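Local coordinates for leucyl-trna synthetase (Plasmodium falciparum, PDB 5FOC), which is the editing domain of the cytosolic enzyme that joins leucine to its tRNA, and probably hydrolyses mischarged aminoacyl-tRNA, at residues I232-N237 and N293-I298. The protein carries 2 engineered substitutions. Numbering follows the deposited sequence. Where two conformers were deposited one is given.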
loop_
_atom_site.group_PDB
_atom_site.type_symbol
_atom_site.label_atom_id
_atom_site.label_comp_id
_atom_site.label_asym_id
_atom_site.label_seq_id
_atom_site.Cartn_x
_atom_site.Cartn_y
_atom_site.Cartn_z
ATOM N N ILE A 232 4.382 -10.508 -6.190
ATOM C CA ILE A 232 4.717 -11.503 -5.211
ATOM C C ILE A 232 3.502 -12.277 -4.710
ATOM O O ILE A 232 3.641 -13.413 -4.264
ATOM C CB ILE A 232 5.456 -10.835 -3.991
ATOM C CG1 ILE A 232 6.539 -9.909 -4.497
ATOM C CG2 ILE A 232 6.023 -11.896 -3.058
ATOM C CD1 ILE A 232 7.019 -8.915 -3.460
ATOM N N SER A 233 2.323 -11.668 -4.739
ATOM C CA SER A 233 1.146 -12.232 -4.094
ATOM C C SER A 233 0.624 -13.471 -4.853
ATOM O O SER A 233 0.653 -13.493 -6.099
ATOM C CB SER A 233 0.052 -11.176 -3.986
ATOM O OG SER A 233 -0.358 -10.657 -5.251
ATOM N N LYS A 234 0.214 -14.467 -4.088
ATOM C CA LYS A 234 -0.361 -15.690 -4.608
ATOM C C LYS A 234 -1.583 -15.363 -5.473
ATOM O O LYS A 234 -1.752 -15.934 -6.615
ATOM C CB LYS A 234 -0.802 -16.614 -3.470
ATOM C CG LYS A 234 -1.265 -17.975 -4.006
ATOM C CD LYS A 234 -1.604 -18.980 -2.953
ATOM C CE LYS A 234 -2.984 -18.766 -2.423
ATOM N NZ LYS A 234 -3.465 -19.990 -1.750
ATOM N N ILE A 235 -2.485 -14.554 -4.916
ATOM C CA ILE A 235 -3.693 -14.056 -5.633
ATOM C C ILE A 235 -3.508 -12.635 -6.112
ATOM O O ILE A 235 -2.665 -11.858 -5.561
ATOM C CB ILE A 235 -4.979 -14.174 -4.782
ATOM C CG1 ILE A 235 -4.960 -13.277 -3.532
ATOM C CG2 ILE A 235 -5.212 -15.614 -4.408
ATOM C CD1 ILE A 235 -6.152 -13.411 -2.623
ATOM N N LYS A 236 -4.276 -12.238 -7.103
ATOM C CA LYS A 236 -4.116 -10.931 -7.751
ATOM C C LYS A 236 -5.363 -10.007 -7.641
ATOM O O LYS A 236 -5.437 -8.985 -8.325
ATOM C CB LYS A 236 -3.681 -11.106 -9.234
ATOM C CG LYS A 236 -2.473 -11.998 -9.481
ATOM C CD LYS A 236 -1.182 -11.507 -8.747
ATOM C CE LYS A 236 0.007 -12.447 -9.033
ATOM N NZ LYS A 236 1.220 -12.033 -8.315
ATOM N N ASN A 237 -6.306 -10.348 -6.775
ATOM C CA ASN A 237 -7.479 -9.516 -6.547
ATOM C C ASN A 237 -7.492 -8.874 -5.171
ATOM O O ASN A 237 -8.386 -9.078 -4.356
ATOM C CB ASN A 237 -8.787 -10.307 -6.808
ATOM C CG ASN A 237 -8.990 -11.451 -5.857
ATOM O OD1 ASN A 237 -8.040 -12.150 -5.540
ATOM N ND2 ASN A 237 -10.246 -11.720 -5.455
ATOM N N ASN A 293 -8.741 -15.432 0.708
ATOM C CA ASN A 293 -7.875 -16.196 1.626
ATOM C C ASN A 293 -6.473 -15.651 1.593
ATOM O O ASN A 293 -5.975 -15.304 0.515
ATOM C CB ASN A 293 -7.793 -17.672 1.180
ATOM C CG ASN A 293 -7.080 -18.561 2.194
ATOM O OD1 ASN A 293 -7.660 -18.962 3.195
ATOM N ND2 ASN A 293 -5.813 -18.839 1.951
ATOM N N SER A 294 -5.827 -15.612 2.772
ATOM C CA SER A 294 -4.410 -15.270 2.925
ATOM C C SER A 294 -3.605 -16.526 3.220
ATOM O O SER A 294 -3.848 -17.158 4.226
ATOM C CB SER A 294 -4.331 -14.342 4.088
ATOM O OG SER A 294 -2.936 -14.087 4.408
ATOM N N GLU A 295 -2.704 -16.915 2.321
ATOM C CA GLU A 295 -1.928 -18.113 2.488
ATOM C C GLU A 295 -0.870 -17.791 3.574
ATOM O O GLU A 295 -0.114 -16.887 3.384
ATOM C CB GLU A 295 -1.217 -18.493 1.207
ATOM C CG GLU A 295 -0.491 -19.819 1.268
ATOM C CD GLU A 295 -1.416 -21.010 1.223
ATOM O OE1 GLU A 295 -2.390 -21.004 0.403
ATOM O OE2 GLU A 295 -1.167 -21.943 2.024
ATOM N N SER A 296 -0.896 -18.538 4.659
ATOM C CA SER A 296 0.051 -18.302 5.789
ATOM C C SER A 296 1.464 -18.640 5.337
ATOM O O SER A 296 1.730 -19.702 4.731
ATOM C CB SER A 296 -0.349 -19.146 6.980
ATOM O OG SER A 296 0.441 -18.790 8.119
ATOM N N CYS A 297 2.373 -17.702 5.599
ATOM C CA CYS A 297 3.780 -17.803 5.203
ATOM C C CYS A 297 4.715 -18.257 6.343
ATOM O O CYS A 297 5.822 -18.648 6.046
ATOM C CB CYS A 297 4.295 -16.453 4.656
ATOM S SG CYS A 297 3.373 -15.969 3.161
ATOM N N ILE A 298 4.180 -18.287 7.556
ATOM C CA ILE A 298 5.033 -18.446 8.767
ATOM C C ILE A 298 4.351 -19.395 9.746
ATOM O O ILE A 298 3.214 -19.158 10.154
ATOM C CB ILE A 298 5.326 -17.108 9.497
ATOM C CG1 ILE A 298 6.086 -16.133 8.597
ATOM C CG2 ILE A 298 6.231 -17.356 10.741
ATOM C CD1 ILE A 298 6.169 -14.714 9.103
#
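Lys234 and Glu295 meet through a salt bridge between two surface loops. Lys234 NZ donates to Glu295 OE1 at 2.6 Å, a short bond. It uses the anti lone pair of OE1, the one turned away from OE2. Across the two loops the ammonium meets OE1 alone, so the carboxylate is held at one oxygen. The Lys234 chain is extended at first and then bends at chi3 (82°), which brings its ammonium end to the glutamate. Glu295 bends at chi2 (74°), and Lys234 CE passes 4.0 Å from its CB. The aliphatic parts thus touch just behind the charges.

The other close point is smaller. Ile235 CD1 lies 3.7 Å from Asn293 O, a methyl group against a backbone carbonyl. Around these two points the packing is loose. The segments bury 164 Å² in all, and the Lys234 and Asn293 side chains lie on the solvent side. Lys234 and Ile235 belong to a turn with its own bonds: Ser233 OG donates to Ile235 O at 2.6 Å, and Lys236 NZ donates to Ser233 O.

On either side of Glu295 in the sequence, Ser294 and Ser296 are buried, with Ser294 OG bonded to Gly135 O and Ser296 OG to Asp261 OD1. This surface contact within the editing domain joins the connection between strands 227-229 and 238-242 of the main mixed sheet to the loop from helix 276-282 to strand 298-299.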